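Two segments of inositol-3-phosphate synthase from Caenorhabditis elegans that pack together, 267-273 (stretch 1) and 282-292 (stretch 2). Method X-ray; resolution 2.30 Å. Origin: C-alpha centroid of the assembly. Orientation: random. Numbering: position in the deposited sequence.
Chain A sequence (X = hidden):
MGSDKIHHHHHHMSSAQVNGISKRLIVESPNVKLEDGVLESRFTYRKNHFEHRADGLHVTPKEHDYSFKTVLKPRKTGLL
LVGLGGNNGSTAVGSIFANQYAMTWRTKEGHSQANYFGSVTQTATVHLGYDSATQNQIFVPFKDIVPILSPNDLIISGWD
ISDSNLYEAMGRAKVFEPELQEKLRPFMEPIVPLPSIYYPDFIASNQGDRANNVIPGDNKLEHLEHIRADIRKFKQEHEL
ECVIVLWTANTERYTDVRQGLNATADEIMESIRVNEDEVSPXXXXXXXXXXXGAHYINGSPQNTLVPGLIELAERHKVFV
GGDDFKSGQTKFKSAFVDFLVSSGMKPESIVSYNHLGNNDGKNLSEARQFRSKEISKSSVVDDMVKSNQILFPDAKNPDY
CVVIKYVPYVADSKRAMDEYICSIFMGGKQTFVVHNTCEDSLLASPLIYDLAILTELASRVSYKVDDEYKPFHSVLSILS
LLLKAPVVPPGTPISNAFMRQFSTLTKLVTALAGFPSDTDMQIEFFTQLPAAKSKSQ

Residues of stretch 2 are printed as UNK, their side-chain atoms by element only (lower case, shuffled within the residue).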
# COMPACT_ATOMS: atom_id res chain seq x y z
N GLU A 267 27.66 -37.79 21.96
CA GLU A 267 28.47 -36.61 21.63
C GLU A 267 27.99 -35.36 22.36
O GLU A 267 28.79 -34.71 23.01
CB GLU A 267 28.52 -36.36 20.13
CG GLU A 267 29.46 -37.31 19.43
CD GLU A 267 29.44 -37.16 17.93
OE1 GLU A 267 28.80 -36.20 17.42
OE2 GLU A 267 30.08 -37.99 17.24
N ILE A 268 26.70 -35.04 22.29
CA ILE A 268 26.20 -33.83 22.96
C ILE A 268 26.38 -33.87 24.48
O ILE A 268 26.74 -32.84 25.07
CB ILE A 268 24.74 -33.42 22.49
CG1 ILE A 268 24.33 -32.06 23.06
CG2 ILE A 268 23.68 -34.45 22.83
CD1 ILE A 268 24.69 -30.90 22.17
N MET A 269 26.18 -35.05 25.10
CA MET A 269 26.38 -35.23 26.54
C MET A 269 27.83 -35.05 26.91
O MET A 269 28.15 -34.39 27.89
CB MET A 269 25.96 -36.63 27.03
CG MET A 269 24.48 -36.92 26.93
SD MET A 269 23.47 -35.56 27.49
CE MET A 269 23.69 -35.66 29.27
N GLU A 270 28.72 -35.65 26.12
CA GLU A 270 30.15 -35.47 26.36
C GLU A 270 30.58 -34.00 26.21
O GLU A 270 31.30 -33.50 27.08
CB GLU A 270 30.99 -36.42 25.49
CG GLU A 270 32.51 -36.22 25.59
CD GLU A 270 33.15 -36.74 26.88
OE1 GLU A 270 32.43 -37.14 27.82
OE2 GLU A 270 34.40 -36.74 26.96
N SER A 271 30.15 -33.31 25.15
CA SER A 271 30.52 -31.89 24.97
C SER A 271 30.13 -31.04 26.20
O SER A 271 30.87 -30.11 26.59
CB SER A 271 29.92 -31.29 23.70
OG SER A 271 30.22 -32.09 22.57
N ILE A 272 29.00 -31.37 26.82
CA ILE A 272 28.59 -30.67 28.05
C ILE A 272 29.51 -31.02 29.23
O ILE A 272 29.83 -30.18 30.07
CB ILE A 272 27.12 -31.00 28.38
CG1 ILE A 272 26.20 -30.57 27.23
CG2 ILE A 272 26.70 -30.34 29.71
CD1 ILE A 272 24.71 -30.92 27.43
N ARG A 273 29.92 -32.28 29.29
CA ARG A 273 30.81 -32.72 30.36
C ARG A 273 32.18 -32.03 30.27
O ARG A 273 32.67 -31.54 31.27
CB ARG A 273 30.95 -34.24 30.34
CG ARG A 273 31.16 -34.89 31.74
CD ARG A 273 31.71 -36.32 31.66
NE ARG A 273 32.89 -36.28 30.80
CZ ARG A 273 34.12 -36.49 31.21
NH1 ARG A 273 34.34 -36.82 32.48
NH2 ARG A 273 35.13 -36.39 30.35
N UNK A 282 20.52 -22.79 24.85
CA UNK A 282 19.32 -23.47 24.38
C UNK A 282 19.54 -24.95 24.23
O UNK A 282 18.58 -25.68 24.29
c UNK A 282 18.76 -22.86 23.10
o UNK A 282 19.50 -23.27 21.97
N UNK A 283 20.78 -25.39 24.05
CA UNK A 283 21.10 -26.83 24.04
C UNK A 283 20.93 -27.40 25.44
O UNK A 283 20.44 -28.50 25.59
c UNK A 283 22.78 -26.97 22.10
c UNK A 283 22.54 -27.06 23.63
n UNK A 283 21.73 -27.09 21.31
o UNK A 283 23.91 -26.82 21.67
N UNK A 284 21.34 -26.65 26.46
CA UNK A 284 21.33 -27.12 27.84
C UNK A 284 19.90 -27.23 28.35
O UNK A 284 19.52 -28.29 28.83
c UNK A 284 23.74 -26.50 28.33
c UNK A 284 22.28 -26.28 28.77
c UNK A 284 22.17 -26.75 30.20
c UNK A 284 24.69 -25.38 28.69
N UNK A 285 19.08 -26.19 28.17
CA UNK A 285 17.65 -26.38 28.37
C UNK A 285 17.09 -27.58 27.62
O UNK A 285 16.39 -28.37 28.22
c UNK A 285 17.99 -23.01 28.74
c UNK A 285 16.42 -22.88 31.06
c UNK A 285 16.86 -25.12 28.02
c UNK A 285 17.37 -21.87 30.83
c UNK A 285 16.26 -23.95 30.13
c UNK A 285 17.04 -24.01 28.97
c UNK A 285 18.16 -21.92 29.66
N UNK A 286 17.37 -27.76 26.33
CA UNK A 286 16.75 -28.90 25.65
C UNK A 286 17.14 -30.18 26.37
O UNK A 286 16.27 -31.02 26.67
c UNK A 286 17.11 -28.96 24.16
N UNK A 287 18.43 -30.31 26.69
CA UNK A 287 18.94 -31.47 27.46
C UNK A 287 18.33 -31.61 28.87
O UNK A 287 17.87 -32.68 29.25
c UNK A 287 20.49 -31.48 27.44
c UNK A 287 21.05 -32.60 28.31
c UNK A 287 20.98 -31.69 26.02
N UNK A 288 18.27 -30.52 29.63
CA UNK A 288 17.66 -30.60 30.96
C UNK A 288 16.20 -31.08 30.92
O UNK A 288 15.71 -31.69 31.88
c UNK A 288 17.76 -29.28 31.63
N UNK A 289 15.53 -30.78 29.81
CA UNK A 289 14.10 -31.04 29.61
C UNK A 289 13.93 -32.51 29.35
O UNK A 289 13.17 -33.19 30.05
c UNK A 289 13.54 -30.23 28.43
o UNK A 289 13.82 -28.85 28.59
N UNK A 290 14.68 -33.00 28.36
CA UNK A 290 14.58 -34.38 27.95
C UNK A 290 14.97 -35.28 29.09
O UNK A 290 14.20 -36.18 29.44
c UNK A 290 14.94 -33.90 25.51
c UNK A 290 15.47 -34.66 26.72
c UNK A 290 15.51 -36.15 26.44
c UNK A 290 16.02 -33.65 24.45
N UNK A 291 16.12 -35.03 29.70
CA UNK A 291 16.59 -35.87 30.83
C UNK A 291 15.59 -35.96 31.98
O UNK A 291 15.56 -36.96 32.67
c UNK A 291 20.25 -34.96 30.57
c UNK A 291 19.33 -37.10 30.00
c UNK A 291 18.00 -35.45 31.31
c UNK A 291 19.03 -35.66 30.20
N UNK A 292 14.76 -34.93 32.13
CA UNK A 292 13.67 -34.92 33.12
C UNK A 292 12.29 -35.33 32.61
O UNK A 292 11.28 -35.14 33.30
o UNK A 292 14.03 -34.69 36.16
c UNK A 292 15.02 -34.06 35.71
c UNK A 292 13.56 -33.53 33.74
o UNK A 292 16.19 -34.17 36.16
c UNK A 292 14.78 -33.13 34.54

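Position 282 carries one carbon followed by one oxygen, out of reach of stretch 1. A carbon bearing a lone hydroxyl is Ser 282. Position 283 has two carbons, the second bearing one oxygen and one nitrogen, a carboxamide one carbon from CA: Asn 283. Its CA-to-CB bond points toward stretch 1, and its OD1 lies 4.2 Å from CD1 of Ile 268, a packing contact and not a polar one.

Position 284 shows four carbons forked at the first, one arm two carbons long, which defines Ile 284. Its CA is 8.1 Å from the CA of Ile 272, yet its CA-to-CB bond runs sideways, and the closest side-chain approach is 4.6 Å, from CG1 of Ile 284 to CD1 of Ile 272. At 285 a single carbon leads to a ring of six carbons with no oxygen on it; this is Phe 285, whose side chain comes no closer than 9.8 Å, from CB to CD1 of Ile 272. Position 286 has one carbon, also out of reach, hence Ala 286.

Position 287 has three carbons, one carrying the other two: a fork at CB with both arms one carbon long, so Val 287. Its CA-to-CB bond points toward stretch 1, where it meets three residues. Its CG1 lies 3.9 Å from SD of Met 269, its CG2 is 4.5 Å from CG1 of Ile 268, and both CG1 and CG2 lie 4.1 Å from CD1 of Ile 272.

Position 288 again has a single carbon, out of reach: Ala 288. Position 289 has a carbon and an oxygen, likewise out of reach: Ser 289, whose OG donates a hydrogen bond to O of Phe 285 at 2.6 Å, one turn back in its own helix. Position 290 repeats the four-carbon pattern forked at the first, out of reach: Ile 290. Position 291 also has four carbons, but forked at the second: Leu 291. Its CD1 lies 3.7 Å from CE of Met 269. Position 292 has three carbons, the third carrying two oxygens, a carboxylate out of reach: Glu 292.

Every closest contact pair joins two side chains, and no hydrogen bond crosses between the stretches. The helix axes approach to 11.6 Å at 117° between their directions, and only 266 Å² is buried in total. Asn 283, Val 287 and Leu 291, spaced four apart, bring one face of their helix toward Ile 268, Met 269 and Ile 272. Val 287 has the largest covered area, 57 Å², and Met 269, though its CA-to-CB bond runs sideways, brings its end nearer to reach both Val 287 and Leu 291.

Stretch 2, residues 282-292: SNIFAVASILE
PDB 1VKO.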